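Local coordinates for protein endonuclease NucS (Thermococcus kodakarensis KOD1, PDB 5GKE) that cleaves double-stranded DNA as a mismatch restriction endonuclease and is predicted to cut single-stranded extremities of branched DNA, at residues Val176-Lys181 / Arg209-Ala214; Val145-Phe150 / Glu231-Glu236. The protein carries 1 engineered substitution. All blocks are in the same frame, centred on the assembly; numbering follows the deposited sequence.

Contact 1: Val176-Lys181 / Arg209-Ala214. With MG (magnesium ion), chain E; nucleotides of chain C.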
loop_
_atom_site.group_PDB
_atom_site.type_symbol
_atom_site.label_atom_id
_atom_site.label_comp_id
_atom_site.label_asym_id
_atom_site.label_seq_id
_atom_site.Cartn_x
_atom_site.Cartn_y
_atom_site.Cartn_z
ATOM N N VAL A 176 -19.533 -3.320 -25.477
ATOM C CA VAL A 176 -18.104 -3.116 -25.226
ATOM C C VAL A 176 -17.809 -2.982 -23.730
ATOM O O VAL A 176 -18.409 -2.155 -23.040
ATOM C CB VAL A 176 -17.571 -1.872 -25.966
ATOM C CG1 VAL A 176 -16.109 -1.637 -25.630
ATOM C CG2 VAL A 176 -17.754 -2.027 -27.471
ATOM N N VAL A 177 -16.919 -3.840 -23.233
ATOM C CA VAL A 177 -16.269 -3.642 -21.938
ATOM C C VAL A 177 -14.978 -2.895 -22.132
ATOM O O VAL A 177 -14.166 -3.291 -22.971
ATOM C CB VAL A 177 -15.892 -4.945 -21.238
ATOM C CG1 VAL A 177 -15.744 -4.700 -19.750
ATOM C CG2 VAL A 177 -16.895 -6.003 -21.508
ATOM N N LEU A 178 -14.781 -1.827 -21.367
ATOM C CA LEU A 178 -13.460 -1.213 -21.261
ATOM C C LEU A 178 -12.871 -1.555 -19.901
ATOM O O LEU A 178 -13.568 -1.472 -18.879
ATOM C CB LEU A 178 -13.519 0.298 -21.416
ATOM C CG LEU A 178 -14.070 0.964 -22.671
ATOM C CD1 LEU A 178 -13.789 2.462 -22.563
ATOM C CD2 LEU A 178 -13.467 0.373 -23.944
ATOM N N GLU A 179 -11.608 -1.981 -19.896
ATOM C CA GLU A 179 -10.819 -2.032 -18.671
ATOM C C GLU A 179 -9.707 -0.982 -18.761
ATOM O O GLU A 179 -8.928 -0.977 -19.713
ATOM C CB GLU A 179 -10.240 -3.427 -18.438
ATOM C CG GLU A 179 -9.297 -3.521 -17.227
ATOM C CD GLU A 179 -9.972 -3.234 -15.886
ATOM O OE1 GLU A 179 -9.248 -3.090 -14.876
ATOM O OE2 GLU A 179 -11.222 -3.168 -15.825
ATOM N N LEU A 180 -9.669 -0.074 -17.793
ATOM C CA LEU A 180 -8.711 1.030 -17.806
ATOM C C LEU A 180 -7.576 0.770 -16.838
ATOM O O LEU A 180 -7.787 0.178 -15.770
ATOM C CB LEU A 180 -9.382 2.355 -17.440
ATOM C CG LEU A 180 -10.767 2.641 -18.009
ATOM C CD1 LEU A 180 -11.303 4.001 -17.513
ATOM C CD2 LEU A 180 -10.735 2.576 -19.529
ATOM N N LYS A 181 -6.379 1.205 -17.224
ATOM C CA LYS A 181 -5.227 1.276 -16.323
ATOM C C LYS A 181 -4.463 2.557 -16.564
ATOM O O LYS A 181 -4.090 2.852 -17.707
ATOM C CB LYS A 181 -4.288 0.084 -16.503
ATOM C CG LYS A 181 -4.895 -1.241 -16.107
ATOM C CD LYS A 181 -5.295 -1.273 -14.642
ATOM C CE LYS A 181 -6.141 -2.505 -14.358
ATOM N NZ LYS A 181 -6.850 -2.455 -13.056
ATOM N N ARG A 209 -17.333 -7.245 -27.094
ATOM C CA ARG A 209 -15.915 -6.922 -27.283
ATOM C C ARG A 209 -15.290 -6.452 -25.969
ATOM O O ARG A 209 -15.920 -5.691 -25.235
ATOM C CB ARG A 209 -15.737 -5.830 -28.325
ATOM C CG ARG A 209 -16.056 -6.227 -29.741
ATOM C CD ARG A 209 -16.169 -4.984 -30.599
ATOM N NE ARG A 209 -14.906 -4.255 -30.687
ATOM C CZ ARG A 209 -14.811 -2.965 -30.983
ATOM N NH1 ARG A 209 -15.912 -2.262 -31.183
ATOM N NH2 ARG A 209 -13.619 -2.370 -31.057
ATOM N N GLY A 210 -14.113 -6.976 -25.623
ATOM C CA GLY A 210 -13.303 -6.396 -24.563
ATOM C C GLY A 210 -12.200 -5.485 -25.062
ATOM O O GLY A 210 -11.498 -5.807 -26.025
ATOM N N ILE A 211 -11.954 -4.395 -24.351
ATOM C CA ILE A 211 -10.868 -3.513 -24.745
ATOM C C ILE A 211 -10.074 -3.090 -23.527
ATOM O O ILE A 211 -10.627 -2.542 -22.573
ATOM C CB ILE A 211 -11.362 -2.253 -25.467
ATOM C CG1 ILE A 211 -12.255 -2.607 -26.651
ATOM C CG2 ILE A 211 -10.176 -1.413 -25.923
ATOM C CD1 ILE A 211 -12.568 -1.412 -27.533
ATOM N N LEU A 212 -8.777 -3.363 -23.559
ATOM C CA LEU A 212 -7.887 -2.892 -22.518
ATOM C C LEU A 212 -7.396 -1.513 -22.915
ATOM O O LEU A 212 -6.929 -1.300 -24.030
ATOM C CB LEU A 212 -6.713 -3.848 -22.304
ATOM C CG LEU A 212 -5.693 -3.453 -21.231
ATOM C CD1 LEU A 212 -6.352 -3.096 -19.920
ATOM C CD2 LEU A 212 -4.761 -4.595 -21.015
ATOM N N VAL A 213 -7.541 -0.564 -22.013
ATOM C CA VAL A 213 -7.188 0.802 -22.325
ATOM C C VAL A 213 -6.138 1.240 -21.310
ATOM O O VAL A 213 -6.420 1.383 -20.121
ATOM C CB VAL A 213 -8.446 1.719 -22.299
ATOM C CG1 VAL A 213 -8.095 3.151 -22.641
ATOM C CG2 VAL A 213 -9.498 1.190 -23.256
ATOM N N ALA A 214 -4.916 1.429 -21.780
ATOM C CA ALA A 214 -3.814 1.785 -20.904
ATOM C C ALA A 214 -2.736 2.481 -21.728
ATOM O O ALA A 214 -2.844 2.556 -22.945
ATOM C CB ALA A 214 -3.269 0.534 -20.224
HETATM MG MG MG E . -10.966 -2.271 -13.452
ATOM P P DC C 6 -9.074 -1.892 -10.660
ATOM O OP1 DC C 6 -9.062 -1.613 -12.114
ATOM O OP2 DC C 6 -8.220 -2.974 -10.130
ATOM O "O5'" DC C 6 -8.684 -0.525 -9.939
ATOM C "C5'" DC C 6 -9.458 0.634 -10.209
ATOM C "C4'" DC C 6 -9.017 1.798 -9.351
ATOM O "O4'" DC C 6 -9.045 1.417 -7.955
ATOM C "C3'" DC C 6 -7.606 2.299 -9.610
ATOM O "O3'" DC C 6 -7.568 3.691 -9.352
ATOM C "C2'" DC C 6 -6.791 1.514 -8.589
ATOM C "C1'" DC C 6 -7.745 1.519 -7.406
ATOM N N1 DC C 6 -7.565 0.388 -6.442
ATOM C C2 DC C 6 -7.310 0.664 -5.096
ATOM O O2 DC C 6 -7.198 1.840 -4.736
ATOM N N3 DC C 6 -7.177 -0.365 -4.225
ATOM C C4 DC C 6 -7.305 -1.629 -4.658
ATOM N N4 DC C 6 -7.165 -2.616 -3.764
ATOM C C5 DC C 6 -7.574 -1.930 -6.026
ATOM C C6 DC C 6 -7.703 -0.902 -6.873
#

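Contact 2: Val145-Phe150 / Glu231-Glu236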
loop_
_atom_site.group_PDB
_atom_site.type_symbol
_atom_site.label_atom_id
_atom_site.label_comp_id
_atom_site.label_asym_id
_atom_site.label_seq_id
_atom_site.Cartn_x
_atom_site.Cartn_y
_atom_site.Cartn_z
ATOM N N VAL A 145 -11.864 8.782 -28.598
ATOM C CA VAL A 145 -10.525 8.377 -28.151
ATOM C C VAL A 145 -10.412 6.844 -28.144
ATOM O O VAL A 145 -9.321 6.293 -28.244
ATOM C CB VAL A 145 -10.162 8.918 -26.735
ATOM C CG1 VAL A 145 -10.252 10.404 -26.700
ATOM C CG2 VAL A 145 -11.064 8.321 -25.667
ATOM N N ILE A 146 -11.548 6.167 -28.027
ATOM C CA ILE A 146 -11.601 4.720 -28.100
ATOM C C ILE A 146 -11.691 4.304 -29.566
ATOM O O ILE A 146 -10.804 3.625 -30.096
ATOM C CB ILE A 146 -12.788 4.175 -27.285
ATOM C CG1 ILE A 146 -12.625 4.566 -25.816
ATOM C CG2 ILE A 146 -12.894 2.674 -27.410
ATOM C CD1 ILE A 146 -11.338 4.059 -25.202
ATOM N N GLU A 147 -12.768 4.730 -30.213
ATOM C CA GLU A 147 -12.944 4.561 -31.650
ATOM C C GLU A 147 -14.242 5.247 -32.055
ATOM O O GLU A 147 -15.090 5.507 -31.201
ATOM C CB GLU A 147 -12.947 3.082 -32.041
ATOM C CG GLU A 147 -14.189 2.303 -31.670
ATOM C CD GLU A 147 -13.946 0.815 -31.802
ATOM O OE1 GLU A 147 -14.914 0.032 -31.843
ATOM O OE2 GLU A 147 -12.760 0.426 -31.869
ATOM N N PRO A 148 -14.393 5.578 -33.349
ATOM C CA PRO A 148 -15.599 6.292 -33.787
ATOM C C PRO A 148 -16.853 5.444 -33.627
ATOM O O PRO A 148 -16.808 4.234 -33.836
ATOM C CB PRO A 148 -15.325 6.580 -35.270
ATOM C CG PRO A 148 -13.849 6.449 -35.431
ATOM C CD PRO A 148 -13.443 5.385 -34.460
ATOM N N GLY A 149 -17.954 6.074 -33.246
ATOM C CA GLY A 149 -19.200 5.358 -33.072
ATOM C C GLY A 149 -19.217 4.544 -31.795
ATOM O O GLY A 149 -20.024 3.623 -31.648
ATOM N N PHE A 150 -18.316 4.871 -30.874
ATOM C CA PHE A 150 -18.337 4.235 -29.566
ATOM C C PHE A 150 -19.211 5.035 -28.620
ATOM O O PHE A 150 -18.997 6.226 -28.415
ATOM C CB PHE A 150 -16.934 4.080 -28.972
ATOM C CG PHE A 150 -16.946 3.632 -27.537
ATOM C CD1 PHE A 150 -17.372 2.352 -27.202
ATOM C CD2 PHE A 150 -16.568 4.494 -26.519
ATOM C CE1 PHE A 150 -17.406 1.937 -25.876
ATOM C CE2 PHE A 150 -16.601 4.086 -25.187
ATOM C CZ PHE A 150 -17.015 2.803 -24.869
ATOM N N GLU A 231 -8.907 -6.707 -27.254
ATOM C CA GLU A 231 -8.257 -5.590 -27.931
ATOM C C GLU A 231 -7.507 -4.655 -26.985
ATOM O O GLU A 231 -7.599 -4.778 -25.769
ATOM C CB GLU A 231 -9.293 -4.798 -28.715
ATOM C CG GLU A 231 -10.040 -5.615 -29.744
ATOM C CD GLU A 231 -11.283 -4.903 -30.249
ATOM O OE1 GLU A 231 -12.391 -5.465 -30.086
ATOM O OE2 GLU A 231 -11.148 -3.785 -30.801
ATOM N N PHE A 232 -6.809 -3.689 -27.571
ATOM C CA PHE A 232 -6.021 -2.718 -26.834
ATOM C C PHE A 232 -6.094 -1.357 -27.506
ATOM O O PHE A 232 -5.977 -1.250 -28.720
ATOM C CB PHE A 232 -4.560 -3.172 -26.726
ATOM C CG PHE A 232 -3.622 -2.115 -26.174
ATOM C CD1 PHE A 232 -3.407 -2.001 -24.811
ATOM C CD2 PHE A 232 -2.942 -1.250 -27.026
ATOM C CE1 PHE A 232 -2.545 -1.033 -24.306
ATOM C CE2 PHE A 232 -2.082 -0.283 -26.527
ATOM C CZ PHE A 232 -1.884 -0.175 -25.167
ATOM N N ARG A 233 -6.296 -0.322 -26.703
ATOM C CA ARG A 233 -6.201 1.055 -27.170
ATOM C C ARG A 233 -5.256 1.810 -26.241
ATOM O O ARG A 233 -5.460 1.829 -25.029
ATOM C CB ARG A 233 -7.574 1.736 -27.208
ATOM C CG ARG A 233 -7.599 3.038 -28.052
ATOM C CD ARG A 233 -7.749 2.706 -29.544
ATOM N NE ARG A 233 -8.408 1.407 -29.729
ATOM C CZ ARG A 233 -8.615 0.811 -30.902
ATOM N NH1 ARG A 233 -8.204 1.388 -32.032
ATOM N NH2 ARG A 233 -9.225 -0.377 -30.940
ATOM N N LYS A 234 -4.209 2.398 -26.811
ATOM C CA LYS A 234 -3.261 3.193 -26.044
ATOM C C LYS A 234 -3.905 4.492 -25.587
ATOM O O LYS A 234 -4.423 5.254 -26.397
ATOM C CB LYS A 234 -2.012 3.492 -26.876
ATOM C CG LYS A 234 -1.001 4.445 -26.222
ATOM C CD LYS A 234 0.412 4.268 -26.817
ATOM C CE LYS A 234 0.855 2.793 -26.766
ATOM N NZ LYS A 234 2.222 2.524 -27.297
ATOM N N LEU A 235 -3.914 4.721 -24.279
ATOM C CA LEU A 235 -4.380 5.990 -23.735
ATOM C C LEU A 235 -3.618 6.348 -22.453
ATOM O O LEU A 235 -3.476 5.514 -21.561
ATOM C CB LEU A 235 -5.880 5.921 -23.464
ATOM C CG LEU A 235 -6.571 7.250 -23.196
ATOM C CD1 LEU A 235 -6.598 8.072 -24.461
ATOM C CD2 LEU A 235 -7.973 7.009 -22.673
ATOM N N GLU A 236 -3.143 7.584 -22.358
ATOM C CA GLU A 236 -2.470 8.054 -21.150
ATOM C C GLU A 236 -3.457 8.763 -20.235
ATOM O O GLU A 236 -4.358 9.449 -20.714
ATOM C CB GLU A 236 -1.308 8.977 -21.507
ATOM C CG GLU A 236 -0.353 8.375 -22.520
ATOM C CD GLU A 236 1.103 8.592 -22.152
ATOM O OE1 GLU A 236 1.787 9.377 -22.850
ATOM O OE2 GLU A 236 1.564 7.972 -21.167
#

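Contact 1: Val176-Lys181 / Arg209-Ala214
The carbonyl oxygen E179 O takes the shortest backbone bond of this pair, from V213 N at 2.7 Å, with an N-H...O angle of 164°. L212 adds a CA-H...O contact to the same oxygen, and its methyl CD1 stands 3.3 Å from E179 O. Four further N-H...O bonds, V177 N to R209 O, I211 N to V177 O, E179 N to I211 O and K181 N to V213 O, make the pairing a regular parallel one.

It carries the ExK part of a PD-(D/E)XK nuclease site. E179 grips the magnesium ion with both carboxylate oxygens, OE1 at 2.4 Å and OE2 at 2.5 Å. Its chain bends at chi2 (63°), bringing CD round toward the metal. The ion also binds OP1 of DC6 of chain C, and K181 NZ donates a hydrogen bond to that OP1 at 2.5 Å. A salt bridge of 3.1 Å between K181 NZ and E179 OE1, whose hydrogen bond is weak, ties the two together. A long flexible lysine suits this place, since it must span from the strand end to the phosphate. Q192 belongs to the same metal site.

On the opposite face, apart from R209 at one end, the side chains are branched aliphatics. L178 lies alongside I211, CD2 to CB at 3.7 Å, and L180 CD2 meets V213 CB at the same 3.7 Å.

These strands belong to a beta-alpha-beta unit: V177 packs on V197 and L200 of the connecting helix 187-204, while L178 and L180 pack on helix 132-141 and strand 163-169 pairs with strand 175-180.

Contact 2: Val145-Phe150 / Glu231-Glu236
R233 reaches across to I146 and E147 at one margin of the PD-(D/E)XK domain, where strand 231-234, outermost in its sheet within this chain, meets the loop that follows helix 132-141. That loop closes in a type II beta turn from E147 to F150. Proline and glycine suit its two central positions, P148 with its fixed phi and G149 with a positive one (76°), and a weak bond from F150 N to E147 O closes it.

The charged interactions form a network of E147, E231 and R233. E147 OE2 lies 3.7 Å from R233 NH2, a long salt bridge. The carboxylate stands 82° from the guanidinium plane, and because the oxygen lies well out of that plane the attraction is between charges alone. E231 OE2 sits in the guanidinium plane, at its edge, 3.9 Å from R233 NH2 and so also long. R209 holds the other oxygen of each carboxylate, its NH1 on E147 OE1 and its NE on E231 OE1. An alanine in place of R233 would probably leave the like-charged E147 OE2 and E231 OE2, 4.6 Å apart, with less positive charge to offset them.

Polar but unbonded contacts come next. I146 O lies over one face of the guanidinium. The methylene R233 CD is the atom nearest to I146 O, at 3.2 Å; R233 NE is near too, but at a poor angle for a hydrogen bond. The bend at chi3 (25°), away from a staggered value, sets NE beside this carbonyl.

Apolar contact completes the set. The CB of I146 points away from strand 231-234, and its side chain packs on L178, I211 and V213, while V145 CB meets L235 CD1 at 4.3 Å.

In the fold
Contact 1 is buried in the middle of the mixed sheet, whereas contact 2 lies at the surface beside its last strand. They share that sheet, since strands 208-214 and 231-234 are neighbours, and along the chain 176-181 and 209-214 fall inside the loop closed by contact 2. The chemistry follows the place: continuous backbone bonding and aliphatic packing in the core, with the metal site at the DNA-facing strand end, against long salt bridges and a few carbon contacts at the surface. They also touch directly. R209, at one end of contact 1, supplies a second positive charge to the carboxylates of contact 2, and A214 O probably accepts a hydrogen bond from L235 N, while V213 packs on L235.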